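PDB 3CBW: mannan endo-1,4-beta-mannosidase, which catalyses the endo hydrolysis of beta-1,4-linked mannan, galactomannan and glucomannan, and so takes part in glucomannan degradation. Local coordinates for residues D193-R196 / I197-K201. The protein carries 3 engineered substitutions. Residues are numbered along the deposited sequence; the frame is centred on the assembly and turned at random.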
loop_
_atom_site.group_PDB
_atom_site.type_symbol
_atom_site.label_atom_id
_atom_site.label_comp_id
_atom_site.label_asym_id
_atom_site.label_seq_id
_atom_site.Cartn_x
_atom_site.Cartn_y
_atom_site.Cartn_z
ATOM N N ASP A 193 -12.125 6.880 19.301
ATOM C CA ASP A 193 -11.819 6.084 20.479
ATOM C C ASP A 193 -10.343 6.367 20.697
ATOM O O ASP A 193 -9.490 5.886 19.948
ATOM C CB ASP A 193 -12.114 4.605 20.169
ATOM C CG ASP A 193 -11.746 3.642 21.308
ATOM O OD1 ASP A 193 -10.938 3.988 22.184
ATOM O OD2 ASP A 193 -12.246 2.496 21.285
ATOM N N ASN A 194 -10.046 7.189 21.696
ATOM C CA ASN A 194 -8.688 7.649 21.932
ATOM C C ASN A 194 -7.753 6.498 22.260
ATOM O O ASN A 194 -6.609 6.474 21.808
ATOM C CB ASN A 194 -8.672 8.673 23.066
ATOM C CG ASN A 194 -9.256 9.996 22.651
ATOM O OD1 ASN A 194 -9.011 10.470 21.542
ATOM N ND2 ASN A 194 -10.040 10.607 23.535
ATOM N N GLU A 195 -8.249 5.535 23.026
ATOM C CA GLU A 195 -7.450 4.366 23.352
ATOM C C GLU A 195 -7.157 3.527 22.111
ATOM O O GLU A 195 -6.027 3.074 21.931
ATOM C CB GLU A 195 -8.112 3.528 24.454
ATOM C CG GLU A 195 -7.323 2.257 24.835
ATOM C CD GLU A 195 -5.933 2.524 25.416
ATOM O OE1 GLU A 195 -5.623 3.679 25.788
ATOM O OE2 GLU A 195 -5.140 1.557 25.509
ATOM N N ARG A 196 -8.154 3.334 21.248
ATOM C CA ARG A 196 -7.928 2.595 19.998
ATOM C C ARG A 196 -6.877 3.279 19.123
ATOM O O ARG A 196 -6.020 2.601 18.539
ATOM C CB ARG A 196 -9.236 2.379 19.231
ATOM C CG ARG A 196 -9.092 1.634 17.895
ATOM C CD ARG A 196 -8.476 0.246 18.033
ATOM N NE ARG A 196 -9.147 -0.584 19.039
ATOM C CZ ARG A 196 -9.929 -1.629 18.780
ATOM N NH1 ARG A 196 -10.183 -2.023 17.525
ATOM N NH2 ARG A 196 -10.458 -2.297 19.799
ATOM N N ILE A 197 -6.934 4.603 19.022
ATOM C CA ILE A 197 -5.962 5.361 18.244
ATOM C C ILE A 197 -4.548 5.113 18.798
ATOM O O ILE A 197 -3.610 4.853 18.032
ATOM C CB ILE A 197 -6.336 6.865 18.230
ATOM C CG1 ILE A 197 -7.591 7.083 17.377
ATOM C CG2 ILE A 197 -5.166 7.742 17.761
ATOM C CD1 ILE A 197 -8.298 8.408 17.621
ATOM N N SER A 198 -4.398 5.157 20.125
ATOM C CA SER A 198 -3.102 4.904 20.755
ATOM C C SER A 198 -2.610 3.484 20.486
ATOM O O SER A 198 -1.431 3.261 20.154
ATOM C CB SER A 198 -3.196 5.139 22.259
ATOM O OG SER A 198 -1.956 4.831 22.864
ATOM N N LEU A 199 -3.512 2.519 20.636
ATOM C CA LEU A 199 -3.164 1.123 20.412
ATOM C C LEU A 199 -2.779 0.851 18.956
ATOM O O LEU A 199 -1.858 0.066 18.690
ATOM C CB LEU A 199 -4.303 0.201 20.856
ATOM C CG LEU A 199 -4.638 0.226 22.356
ATOM C CD1 LEU A 199 -5.923 -0.571 22.617
ATOM C CD2 LEU A 199 -3.487 -0.306 23.216
ATOM N N TYR A 200 -3.478 1.486 18.018
ATOM C CA TYR A 200 -3.115 1.346 16.623
ATOM C C TYR A 200 -1.671 1.804 16.393
ATOM O O TYR A 200 -0.884 1.118 15.717
ATOM C CB TYR A 200 -4.047 2.139 15.701
ATOM C CG TYR A 200 -3.522 2.080 14.283
ATOM C CD1 TYR A 200 -3.846 1.007 13.460
ATOM C CD2 TYR A 200 -2.637 3.049 13.795
ATOM C CE1 TYR A 200 -3.326 0.903 12.169
ATOM C CE2 TYR A 200 -2.117 2.949 12.519
ATOM C CZ TYR A 200 -2.463 1.875 11.712
ATOM O OH TYR A 200 -1.942 1.808 10.443
ATOM N N LYS A 201 -1.331 2.977 16.916
ATOM C CA LYS A 201 0.019 3.494 16.742
ATOM C C LYS A 201 1.037 2.518 17.309
ATOM O O LYS A 201 2.079 2.288 16.693
ATOM C CB LYS A 201 0.178 4.881 17.356
ATOM C CG LYS A 201 -0.620 5.958 16.656
ATOM C CD LYS A 201 -0.453 7.258 17.394
ATOM C CE LYS A 201 -1.480 8.266 16.988
ATOM N NZ LYS A 201 -1.504 9.366 17.981
#
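Glu195 swings its CG away from the backbone N (chi1 179°) and folds at chi2 (63°), which carries the carboxylate forward along the helix to Leu199, one turn on. In Leu199 the first torsion (-64°) puts CG beside the backbone N, turned back toward the preceding turn, where it meets Glu195. The two side chains pack at a slant in van der Waals contact, OE2 of Glu195 3.4 Å from Leu199 CD2 and CG of Glu195 3.9 Å from Leu199 CD1. With an alanine here, Leu199 would probably lose the cover over its branch, and the weak, long ion pair of OE2 with Lys135 would go too. Beneath runs the first turn of the helix: Ile197 N donates to Asp193 O at 3.0 Å, and Leu199 N to Glu195 O at 2.9 Å. Asp193 is the N-cap; its OD1 takes the N-H of Arg196 at 3.0 Å, met from above the carboxylate plane, while OD2 accepts from Asn131. Ile197 folds back toward Asp193, its CG1 3.4 Å from the Asp193 carbonyl O. The Arg196 guanidinium joins the helix start to Asn131 of helix 131-138 and to the carbonyls of Ile129 and Gly185. Leu199 packs on Tyr134 and Leu138. The Tyr200 hydroxyl is hydrogen-bonded to Leu174 O, just beyond strand 169-172, its side chain about 8 Å from that of Glu176, the probable proton donor; helix 194-214 is one of those around the TIM barrel.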